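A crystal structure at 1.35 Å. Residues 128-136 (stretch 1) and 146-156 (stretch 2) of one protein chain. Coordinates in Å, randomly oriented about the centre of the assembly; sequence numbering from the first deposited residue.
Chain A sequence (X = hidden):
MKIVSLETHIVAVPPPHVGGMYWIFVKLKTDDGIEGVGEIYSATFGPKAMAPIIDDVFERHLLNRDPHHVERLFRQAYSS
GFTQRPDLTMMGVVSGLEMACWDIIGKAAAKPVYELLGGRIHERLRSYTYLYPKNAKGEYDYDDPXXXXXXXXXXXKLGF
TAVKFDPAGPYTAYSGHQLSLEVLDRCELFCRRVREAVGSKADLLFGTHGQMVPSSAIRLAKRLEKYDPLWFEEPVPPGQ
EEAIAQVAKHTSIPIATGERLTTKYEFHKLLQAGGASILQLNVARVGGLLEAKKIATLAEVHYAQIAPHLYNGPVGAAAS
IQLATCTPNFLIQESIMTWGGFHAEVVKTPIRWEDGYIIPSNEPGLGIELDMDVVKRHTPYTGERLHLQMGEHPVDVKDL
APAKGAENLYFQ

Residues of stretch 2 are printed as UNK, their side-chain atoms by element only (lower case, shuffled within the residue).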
# COMPACT_ATOMS: atom_id res chain seq x y z
N TYR A 128 9.23 8.53 -36.72
CA TYR A 128 8.09 7.80 -37.25
C TYR A 128 7.13 8.78 -37.87
O TYR A 128 7.23 9.99 -37.63
CB TYR A 128 7.39 7.01 -36.16
CG TYR A 128 6.55 7.81 -35.18
CD1 TYR A 128 5.21 8.07 -35.43
CD2 TYR A 128 7.08 8.21 -33.96
CE1 TYR A 128 4.42 8.76 -34.50
CE2 TYR A 128 6.30 8.90 -33.03
CZ TYR A 128 4.98 9.17 -33.30
OH TYR A 128 4.19 9.83 -32.38
N THR A 129 6.18 8.27 -38.64
CA THR A 129 5.09 9.11 -39.11
C THR A 129 3.75 8.39 -38.99
O THR A 129 3.69 7.15 -39.01
CB THR A 129 5.31 9.58 -40.57
OG1 THR A 129 4.24 10.46 -40.96
CG2 THR A 129 5.36 8.39 -41.53
N TYR A 130 2.68 9.16 -38.84
CA TYR A 130 1.35 8.66 -39.10
C TYR A 130 1.27 8.20 -40.55
O TYR A 130 1.95 8.74 -41.43
CB TYR A 130 0.31 9.76 -38.92
CG TYR A 130 -0.50 9.70 -37.65
CD1 TYR A 130 -1.34 8.62 -37.38
CD2 TYR A 130 -0.45 10.73 -36.72
CE1 TYR A 130 -2.09 8.57 -36.23
CE2 TYR A 130 -1.20 10.68 -35.56
CZ TYR A 130 -2.02 9.60 -35.32
OH TYR A 130 -2.76 9.55 -34.16
N LEU A 131 0.43 7.20 -40.79
CA LEU A 131 0.12 6.80 -42.15
C LEU A 131 -0.90 7.78 -42.73
O LEU A 131 -1.92 8.09 -42.10
CB LEU A 131 -0.45 5.38 -42.16
CG LEU A 131 0.48 4.31 -41.59
CD1 LEU A 131 -0.19 2.94 -41.58
CD2 LEU A 131 1.79 4.27 -42.38
N TYR A 132 -0.62 8.27 -43.94
CA TYR A 132 -1.54 9.17 -44.64
C TYR A 132 -1.99 8.58 -45.97
O TYR A 132 -1.65 9.10 -47.04
CB TYR A 132 -0.89 10.53 -44.87
CG TYR A 132 -0.64 11.32 -43.60
CD1 TYR A 132 -1.63 12.13 -43.05
CD2 TYR A 132 0.59 11.26 -42.95
CE1 TYR A 132 -1.40 12.85 -41.89
CE2 TYR A 132 0.83 11.97 -41.80
CZ TYR A 132 -0.16 12.77 -41.27
OH TYR A 132 0.10 13.47 -40.11
N PRO A 133 -2.77 7.48 -45.92
CA PRO A 133 -3.17 6.80 -47.15
C PRO A 133 -4.24 7.60 -47.88
O PRO A 133 -5.09 8.20 -47.23
CB PRO A 133 -3.77 5.47 -46.63
CG PRO A 133 -3.51 5.45 -45.14
CD PRO A 133 -3.39 6.87 -44.73
N LYS A 134 -4.19 7.61 -49.21
CA LYS A 134 -5.21 8.31 -49.99
C LYS A 134 -6.11 7.33 -50.72
O LYS A 134 -5.63 6.32 -51.27
CB LYS A 134 -4.58 9.28 -50.98
CG LYS A 134 -3.96 10.52 -50.36
CD LYS A 134 -3.51 11.51 -51.43
CE LYS A 134 -2.80 12.71 -50.81
NZ LYS A 134 -2.34 13.68 -51.84
N ASN A 135 -7.41 7.62 -50.75
CA ASN A 135 -8.33 6.85 -51.59
C ASN A 135 -8.25 7.28 -53.06
O ASN A 135 -7.44 8.14 -53.41
CB ASN A 135 -9.76 6.91 -51.04
CG ASN A 135 -10.37 8.31 -51.07
OD1 ASN A 135 -9.93 9.19 -51.82
ND2 ASN A 135 -11.40 8.52 -50.25
N ALA A 136 -9.08 6.69 -53.90
CA ALA A 136 -9.02 6.98 -55.33
C ALA A 136 -9.34 8.43 -55.67
O ALA A 136 -8.90 8.93 -56.71
CB ALA A 136 -9.94 6.04 -56.10
N UNK A 146 -6.13 -2.08 -45.94
CA UNK A 146 -5.22 -2.42 -47.03
C UNK A 146 -4.50 -1.19 -47.58
O UNK A 146 -3.32 -1.26 -47.91
o UNK A 146 -7.64 -4.87 -47.88
c UNK A 146 -6.46 -4.54 -47.64
o UNK A 146 -5.67 -5.27 -47.00
c UNK A 146 -5.96 -3.19 -48.12
N UNK A 147 -5.20 -0.06 -47.66
CA UNK A 147 -4.56 1.20 -48.03
C UNK A 147 -3.53 1.59 -46.98
O UNK A 147 -2.45 2.07 -47.31
c UNK A 147 -5.58 2.33 -48.18
c UNK A 147 -7.33 3.60 -49.38
c UNK A 147 -5.48 2.53 -50.68
c UNK A 147 -6.40 2.41 -49.46
N UNK A 148 -3.87 1.39 -45.71
CA UNK A 148 -2.94 1.66 -44.62
C UNK A 148 -1.69 0.79 -44.77
O UNK A 148 -0.56 1.27 -44.65
c UNK A 148 -3.60 1.43 -43.27
N UNK A 149 -1.90 -0.50 -45.04
CA UNK A 149 -0.79 -1.44 -45.19
C UNK A 149 0.12 -1.04 -46.35
O UNK A 149 1.35 -1.08 -46.22
c UNK A 149 -1.31 -2.85 -45.37
N UNK A 150 -0.48 -0.67 -47.48
CA UNK A 150 0.28 -0.24 -48.65
C UNK A 150 1.11 0.99 -48.31
O UNK A 150 2.29 1.08 -48.68
c UNK A 150 -0.67 0.06 -49.80
o UNK A 150 -0.80 0.48 -53.26
c UNK A 150 -1.00 0.97 -52.14
o UNK A 150 -1.98 1.71 -51.89
c UNK A 150 -0.01 0.67 -51.03
N UNK A 151 0.50 1.93 -47.60
CA UNK A 151 1.19 3.14 -47.19
C UNK A 151 2.34 2.82 -46.24
O UNK A 151 3.43 3.39 -46.35
c UNK A 151 0.18 4.09 -46.53
s UNK A 151 0.87 5.63 -45.91
N UNK A 152 2.10 1.91 -45.30
CA UNK A 152 3.16 1.49 -44.39
C UNK A 152 4.35 0.91 -45.15
O UNK A 152 5.51 1.22 -44.85
c UNK A 152 2.63 0.47 -43.39
N UNK A 153 4.07 0.07 -46.14
CA UNK A 153 5.13 -0.53 -46.95
C UNK A 153 5.94 0.53 -47.68
O UNK A 153 7.16 0.42 -47.78
c UNK A 153 4.54 -1.54 -47.92
N UNK A 154 5.27 1.56 -48.19
CA UNK A 154 5.98 2.65 -48.86
C UNK A 154 6.84 3.44 -47.88
O UNK A 154 7.96 3.84 -48.21
o UNK A 154 5.09 1.23 -52.30
c UNK A 154 4.35 2.93 -50.81
o UNK A 154 6.37 3.01 -52.08
c UNK A 154 5.02 3.57 -49.62
c UNK A 154 5.34 2.35 -51.80
N UNK A 155 6.33 3.66 -46.67
CA UNK A 155 7.12 4.33 -45.65
C UNK A 155 8.37 3.54 -45.26
O UNK A 155 9.43 4.12 -45.03
n UNK A 155 4.18 5.92 -44.37
c UNK A 155 5.48 5.97 -44.62
o UNK A 155 6.04 6.99 -45.00
c UNK A 155 6.26 4.68 -44.43
N UNK A 156 8.25 2.22 -45.21
CA UNK A 156 9.41 1.36 -44.96
C UNK A 156 10.46 1.52 -46.07
O UNK A 156 11.66 1.57 -45.79
c UNK A 156 8.99 -0.11 -44.76
c UNK A 156 10.19 -1.06 -44.80
c UNK A 156 8.24 -0.27 -43.43
O HOH W 1 2.40 8.29 -44.22

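Position 146 carries two carbons, the second bearing two oxygens; this short carboxylate lies out of reach of stretch 1 and is Asp146. At position 147 four carbons fork at the second. Both branch tips approach Lys134 O, while the CB at 147 lies 3.9 Å from Pro133 CB. This is Leu147; its CD1 is the closer to Lys134 O at 3.7 Å and lies 4.1 Å from Asn135 CA.

At 148 a single carbon, CB, lies 4.1 Å from Leu131 CD1; this is Ala148. Its backbone is also closely approached, with Ala148 O 3.5 Å from Leu131 CD1 and Ala148 CA 3.9 Å from Pro133 CG. Position 149 again has one carbon, pointing away from stretch 1, and is Ala149. At 150 three carbons run in line, the third carrying two oxygens; the extended carboxylate makes no contact across the interface and identifies Glu150.

Position 151 shows one carbon followed by sulfur. The sulfur at 151 lies 3.6 Å from Tyr132 N and 3.9 Å from Leu131 CD2, while the CB at 151 sits 4.2 Å from Pro133 CG. This is Cys151, with chi1 t. The sulfur is also bonded covalently to a group elsewhere in the structure. A lone carbon at 152, 4.0 Å from Leu131 CD2, marks Ala152, and another at 153, directed away, marks Ala153. Position 154 repeats the three-carbon carboxylate pattern and is Glu154, out of reach of stretch 1.

At 155 two carbons end in one oxygen and one nitrogen, a carboxamide. The nitrogen at 155 approaches Leu131 CD2 at 3.5 Å, and the oxygen at 155 lies 3.8 Å from Thr129 CG2, so the residue is Asn155. Position 156 has one carbon carrying two more, the beta-branched pattern of Val156, which does not touch stretch 1.

The contact is mainly apolar packing of an extended segment against one side of a helix, burying 404 Å² over both surfaces. Leu131 and Pro133 both point toward the helix, and the small side chains of Ala148 and Ala152 let Leu131 come close to its backbone: Leu131 CD2 lies 3.7 Å from Ala152 CA. No direct hydrogen bond crosses the interface. Instead, one water donates to Tyr130 O at 2.9 Å and accepts from Tyr132 N and Asn155 ND2, each at 3.0 Å, linking backbone atoms of Tyr130 and Tyr132 to the Asn155 side chain on the helix beside the apolar patch.

Stretch 2, residues 146-156: DLAAECAAENV
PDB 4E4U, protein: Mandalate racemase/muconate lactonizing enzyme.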